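Local coordinates for protein peptidase S15/CocE/NonD (Thaumarchaeota archaeon SCGC AB-539-E09, PDB 4PF1) that probably cleaves peptides from their amino-terminal end, as an aminopeptidase of the S15 family of alpha/beta-hydrolase serine peptidases, at residues Ser186-Gly190 / Gln272-Lys276; Asp189-Asp195 / Glu297-Gly301. All coordinates share one frame; numbering follows the deposited sequence.

Contact 1. Residues Ser186-Gly190 / Gln272-Lys276; sequences SMVDG and QAMDK. With GOL (glycerol), chain G.
V188 and M274 bring the two backbones together, their CA atoms 4.8 Å apart, and D189 faces A273 at nearly the same spacing. The amide of M274 donates to the carbonyl O of V188, with N to O at 3.0 Å and an almost straight N-H...O angle of 176°. That donor belongs to the first residue of helix 274-279, right behind the N-cap residue A273, so the loop carbonyl takes up an amide at the start of the helix. V188 places CG1 anti to its backbone N (chi1 168°), which sends this methyl across the helix start at about a right angle to the side chain of D275; V188 CG1 lies 3.8 Å from M274 CB. The loop 186-190 follows strand 178-184 of the central alpha/beta-hydrolase sheet, and the start of the helix packs against it, with L305 of helix 301-309 also against V188. D189 OD2 lies 3.4 Å from A273 CB, and a water donates both to D189 OD2 and to D275 OD1. The two carboxylates are thus joined through water; Y265 also hydrogen-bonds D189, and K304 forms a salt bridge with D275. K276 brings NZ within 4.1 Å of D189 OD2, too far for a salt bridge but probably easing the concentration of negative charge. A glycerol accepts from the amide of G190 at its O1, 2.7 Å from G190 N.

Contact 2. Residues Asp189-Asp195 / Glu297-Gly301; sequences DGWMGDD and EDIYG. With GOL (glycerol), chain I.
D194 and Y300 meet through different chi1 torsions: D194 turns CG beside its own backbone N (-77°), which brings OD1 to the amides of the other loop, while Y300 swings CG anti to its N (172°) and lays its ring against D189, M192 and G193. D194 OD1 takes the amide of G301 on its syn lone pair, 3.0 Å from G301 N, and a weak second bond from Y300 N. D194 OD2 accepts from D189 N at 2.8 Å, on the anti side, and V188 N binds it too, so one buried carboxylate ties both loops together. A leucine in place of D194 would probably leave these amides without their acceptor and the two loops free to shift apart. M192 rests CB over one face of the Y300 ring, a CH-pi contact 4.0 Å from the centroid, and G193 N lies over the same face. Y300 OH donates to the water that also bridges the acids of contact 1; K304 is a further partner. D189 OD1 closes an Asx turn with W191 N. D298, whose side chain touches H328 of a probable Ser-His-Asp triad with S161 and D295, brings OD1 2.7 Å from D195 OD2, the carboxylate planes 77° apart. Glycerol bonds E297 OE2 and, weakly, D195 OD2, while W453 hydrogen-bonds E297 OE1. At such closeness, either D195 or D298 probably holds a proton and donates it to the other.

How the contacts relate
The two contacts share D189 and G190 and have their centres about 7 Å apart, both starting from the loop between strands 178-184 and 197-198. Along the chain, 186-195 comes first, then 272-276 after an intervening stretch about half helical, then 297-301, which follows strand 287-292 and leads into helix 301-309. Strands 178-184 and 287-292 are parallel neighbours in the mixed sheet, so the loops of contact 2 follow adjacent strands. The contacts also touch directly: M187 CG packs 3.3 Å from D195 OD2, and one water serves both. Contact 1 fastens the loop to the start of helix 274-279 and contact 2 to the probable triad region, so the one loop is tied to two parts of the fold near the likely active site.

Contact 1. Residues Ser186-Gly190 / Gln272-Lys276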
loop_
_atom_site.group_PDB
_atom_site.type_symbol
_atom_site.label_atom_id
_atom_site.label_comp_id
_atom_site.label_asym_id
_atom_site.label_seq_id
_atom_site.Cartn_x
_atom_site.Cartn_y
_atom_site.Cartn_z
ATOM N N SER A 186 26.168 -12.791 16.251
ATOM C CA SER A 186 27.596 -12.664 15.958
ATOM C C SER A 186 28.096 -13.558 14.830
ATOM O O SER A 186 27.574 -14.656 14.611
ATOM C CB SER A 186 28.415 -12.959 17.210
ATOM O OG SER A 186 28.110 -12.038 18.244
ATOM N N MET A 187 29.154 -13.086 14.139
ATOM C CA MET A 187 29.875 -13.853 13.130
ATOM C C MET A 187 30.806 -14.791 13.894
ATOM O O MET A 187 31.697 -14.315 14.605
ATOM C CB MET A 187 30.663 -12.914 12.187
ATOM C CG MET A 187 29.782 -11.979 11.366
ATOM S SD MET A 187 30.721 -10.775 10.378
ATOM C CE MET A 187 31.453 -11.839 9.190
ATOM N N VAL A 188 30.531 -16.102 13.863
ATOM C CA VAL A 188 31.301 -17.075 14.653
ATOM C C VAL A 188 32.076 -18.023 13.735
ATOM O O VAL A 188 33.289 -18.164 13.891
ATOM C CB VAL A 188 30.380 -17.827 15.651
ATOM C CG1 VAL A 188 31.073 -19.035 16.277
ATOM C CG2 VAL A 188 29.872 -16.879 16.731
ATOM N N ASP A 189 31.383 -18.680 12.798
ATOM C CA ASP A 189 32.044 -19.565 11.853
ATOM C C ASP A 189 31.485 -19.321 10.460
ATOM O O ASP A 189 30.399 -19.806 10.124
ATOM C CB ASP A 189 31.915 -21.043 12.270
ATOM C CG ASP A 189 32.985 -21.946 11.677
ATOM O OD1 ASP A 189 33.317 -21.773 10.480
ATOM O OD2 ASP A 189 33.435 -22.871 12.382
ATOM N N GLY A 190 32.245 -18.564 9.669
ATOM C CA GLY A 190 31.886 -18.178 8.310
ATOM C C GLY A 190 31.831 -19.318 7.312
ATOM O O GLY A 190 31.287 -19.151 6.221
ATOM N N GLN A 272 39.982 -19.770 12.954
ATOM C CA GLN A 272 39.187 -18.545 13.092
ATOM C C GLN A 272 37.809 -18.766 13.741
ATOM O O GLN A 272 37.140 -17.780 14.073
ATOM C CB GLN A 272 39.016 -17.860 11.735
ATOM C CG GLN A 272 40.246 -17.082 11.298
ATOM C CD GLN A 272 40.029 -16.421 9.970
ATOM O OE1 GLN A 272 39.680 -15.239 9.886
ATOM N NE2 GLN A 272 40.199 -17.178 8.904
ATOM N N ALA A 273 37.382 -20.039 13.925
ATOM C CA ALA A 273 36.087 -20.357 14.550
ATOM C C ALA A 273 36.035 -19.787 15.972
ATOM O O ALA A 273 36.832 -20.176 16.829
ATOM C CB ALA A 273 35.861 -21.861 14.564
ATOM N N MET A 274 35.155 -18.796 16.183
ATOM C CA MET A 274 35.025 -18.056 17.439
ATOM C C MET A 274 34.605 -18.929 18.618
ATOM O O MET A 274 35.036 -18.666 19.736
ATOM C CB MET A 274 34.054 -16.881 17.276
ATOM C CG MET A 274 34.570 -15.815 16.329
ATOM S SD MET A 274 36.177 -15.165 16.852
ATOM C CE MET A 274 35.629 -13.895 18.006
ATOM N N ASP A 275 33.779 -19.965 18.373
ATOM C CA ASP A 275 33.353 -20.900 19.420
ATOM C C ASP A 275 34.548 -21.734 19.906
ATOM O O ASP A 275 34.725 -21.910 21.110
ATOM C CB ASP A 275 32.216 -21.815 18.913
ATOM C CG ASP A 275 32.587 -22.690 17.729
ATOM O OD1 ASP A 275 32.998 -22.134 16.685
ATOM O OD2 ASP A 275 32.465 -23.924 17.847
ATOM N N LYS A 276 35.391 -22.201 18.967
ATOM C CA LYS A 276 36.570 -23.010 19.271
ATOM C C LYS A 276 37.663 -22.147 19.922
ATOM O O LYS A 276 38.302 -22.593 20.879
ATOM C CB LYS A 276 37.088 -23.706 18.003
ATOM C CG LYS A 276 36.143 -24.794 17.488
ATOM C CD LYS A 276 36.509 -25.265 16.085
ATOM C CE LYS A 276 35.573 -26.335 15.568
ATOM N NZ LYS A 276 34.237 -25.787 15.197
HETATM C C1 GOL G . 35.505 -16.616 10.833
HETATM O O1 GOL G . 34.719 -17.674 10.302
HETATM C C2 GOL G . 34.713 -15.804 11.833
HETATM O O2 GOL G . 35.615 -15.074 12.664
HETATM C C3 GOL G . 33.768 -14.836 11.157
HETATM O O3 GOL G . 32.876 -15.511 10.282
HETATM O O HOH W 1 32.346 -23.776 14.633
#

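Contact 2. Residues Asp189-Asp195 / Glu297-Gly301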
loop_
_atom_site.group_PDB
_atom_site.type_symbol
_atom_site.label_atom_id
_atom_site.label_comp_id
_atom_site.label_asym_id
_atom_site.label_seq_id
_atom_site.Cartn_x
_atom_site.Cartn_y
_atom_site.Cartn_z
ATOM N N ASP A 189 31.383 -18.680 12.798
ATOM C CA ASP A 189 32.044 -19.565 11.853
ATOM C C ASP A 189 31.485 -19.321 10.460
ATOM O O ASP A 189 30.399 -19.806 10.124
ATOM C CB ASP A 189 31.915 -21.043 12.270
ATOM C CG ASP A 189 32.985 -21.946 11.677
ATOM O OD1 ASP A 189 33.317 -21.773 10.480
ATOM O OD2 ASP A 189 33.435 -22.871 12.382
ATOM N N GLY A 190 32.245 -18.564 9.669
ATOM C CA GLY A 190 31.886 -18.178 8.310
ATOM C C GLY A 190 31.831 -19.318 7.312
ATOM O O GLY A 190 31.287 -19.151 6.221
ATOM N N TRP A 191 32.386 -20.485 7.677
ATOM C CA TRP A 191 32.400 -21.663 6.810
ATOM C C TRP A 191 31.344 -22.679 7.243
ATOM O O TRP A 191 30.629 -23.214 6.391
ATOM C CB TRP A 191 33.792 -22.311 6.809
ATOM C CG TRP A 191 34.019 -23.293 5.694
ATOM C CD1 TRP A 191 34.696 -23.069 4.533
ATOM C CD2 TRP A 191 33.604 -24.665 5.658
ATOM N NE1 TRP A 191 34.724 -24.213 3.772
ATOM C CE2 TRP A 191 34.062 -25.209 4.438
ATOM C CE3 TRP A 191 32.877 -25.490 6.536
ATOM C CZ2 TRP A 191 33.835 -26.544 4.082
ATOM C CZ3 TRP A 191 32.638 -26.804 6.173
ATOM C CH2 TRP A 191 33.116 -27.320 4.962
ATOM N N MET A 192 31.277 -22.988 8.560
ATOM C CA MET A 192 30.347 -23.990 9.084
ATOM C C MET A 192 28.884 -23.624 8.837
ATOM O O MET A 192 28.128 -24.476 8.376
ATOM C CB MET A 192 30.585 -24.268 10.577
ATOM C CG MET A 192 31.693 -25.288 10.842
ATOM S SD MET A 192 31.482 -26.904 10.027
ATOM C CE MET A 192 29.969 -27.478 10.809
ATOM N N GLY A 193 28.493 -22.382 9.117
ATOM C CA GLY A 193 27.101 -21.999 8.892
ATOM C C GLY A 193 26.711 -20.551 9.092
ATOM O O GLY A 193 25.532 -20.266 9.322
ATOM N N ASP A 194 27.660 -19.614 8.972
ATOM C CA ASP A 194 27.287 -18.218 9.134
ATOM C C ASP A 194 27.190 -17.484 7.767
ATOM O O ASP A 194 26.284 -17.796 6.998
ATOM C CB ASP A 194 28.174 -17.489 10.158
ATOM C CG ASP A 194 27.822 -17.811 11.615
ATOM O OD1 ASP A 194 26.635 -18.104 11.893
ATOM O OD2 ASP A 194 28.728 -17.755 12.471
ATOM N N ASP A 195 28.071 -16.512 7.479
ATOM C CA ASP A 195 27.933 -15.646 6.298
ATOM C C ASP A 195 28.467 -16.170 4.958
ATOM O O ASP A 195 27.815 -15.937 3.940
ATOM C CB ASP A 195 28.583 -14.284 6.560
ATOM C CG ASP A 195 27.858 -13.475 7.606
ATOM O OD1 ASP A 195 26.744 -12.995 7.317
ATOM O OD2 ASP A 195 28.406 -13.320 8.710
ATOM N N GLU A 297 21.467 -14.490 8.184
ATOM C CA GLU A 297 22.888 -14.234 7.962
ATOM C C GLU A 297 23.797 -15.021 8.911
ATOM O O GLU A 297 24.794 -15.582 8.451
ATOM C CB GLU A 297 23.189 -12.732 8.052
ATOM C CG GLU A 297 22.651 -11.948 6.861
ATOM C CD GLU A 297 23.112 -10.510 6.711
ATOM O OE1 GLU A 297 22.569 -9.811 5.824
ATOM O OE2 GLU A 297 24.026 -10.088 7.453
ATOM N N ASP A 298 23.479 -15.055 10.220
ATOM C CA ASP A 298 24.310 -15.751 11.219
ATOM C C ASP A 298 23.445 -16.621 12.146
ATOM O O ASP A 298 23.350 -16.351 13.348
ATOM C CB ASP A 298 25.140 -14.734 12.031
ATOM C CG ASP A 298 26.101 -13.926 11.186
ATOM O OD1 ASP A 298 27.188 -14.438 10.878
ATOM O OD2 ASP A 298 25.762 -12.783 10.838
ATOM N N ILE A 299 22.827 -17.677 11.579
ATOM C CA ILE A 299 21.924 -18.592 12.296
ATOM C C ILE A 299 22.687 -19.695 13.088
ATOM O O ILE A 299 22.084 -20.381 13.919
ATOM C CB ILE A 299 20.905 -19.212 11.287
ATOM C CG1 ILE A 299 19.581 -19.602 11.977
ATOM C CG2 ILE A 299 21.513 -20.365 10.462
ATOM C CD1 ILE A 299 18.360 -19.457 11.113
ATOM N N TYR A 300 23.995 -19.855 12.826
ATOM C CA TYR A 300 24.837 -20.897 13.432
ATOM C C TYR A 300 25.544 -20.417 14.712
ATOM O O TYR A 300 25.626 -21.166 15.694
ATOM C CB TYR A 300 25.883 -21.362 12.391
ATOM C CG TYR A 300 26.947 -22.306 12.908
ATOM C CD1 TYR A 300 26.785 -23.685 12.818
ATOM C CD2 TYR A 300 28.158 -21.823 13.393
ATOM C CE1 TYR A 300 27.767 -24.560 13.276
ATOM C CE2 TYR A 300 29.141 -22.687 13.872
ATOM C CZ TYR A 300 28.945 -24.057 13.803
ATOM O OH TYR A 300 29.926 -24.913 14.231
ATOM N N GLY A 301 26.084 -19.206 14.654
ATOM C CA GLY A 301 26.909 -18.601 15.693
ATOM C C GLY A 301 26.460 -18.627 17.142
ATOM O O GLY A 301 27.157 -19.188 17.993
HETATM C C1 GOL I . 28.219 -9.404 7.041
HETATM O O1 GOL I . 28.251 -10.269 8.169
HETATM C C2 GOL I . 27.181 -9.856 6.039
HETATM O O2 GOL I . 26.228 -8.806 5.828
HETATM C C3 GOL I . 27.865 -10.204 4.737
HETATM O O3 GOL I . 26.930 -10.298 3.669
HETATM O O HOH W 1 32.346 -23.776 14.633
HETATM O O HOH W 2 23.830 -18.120 8.761
#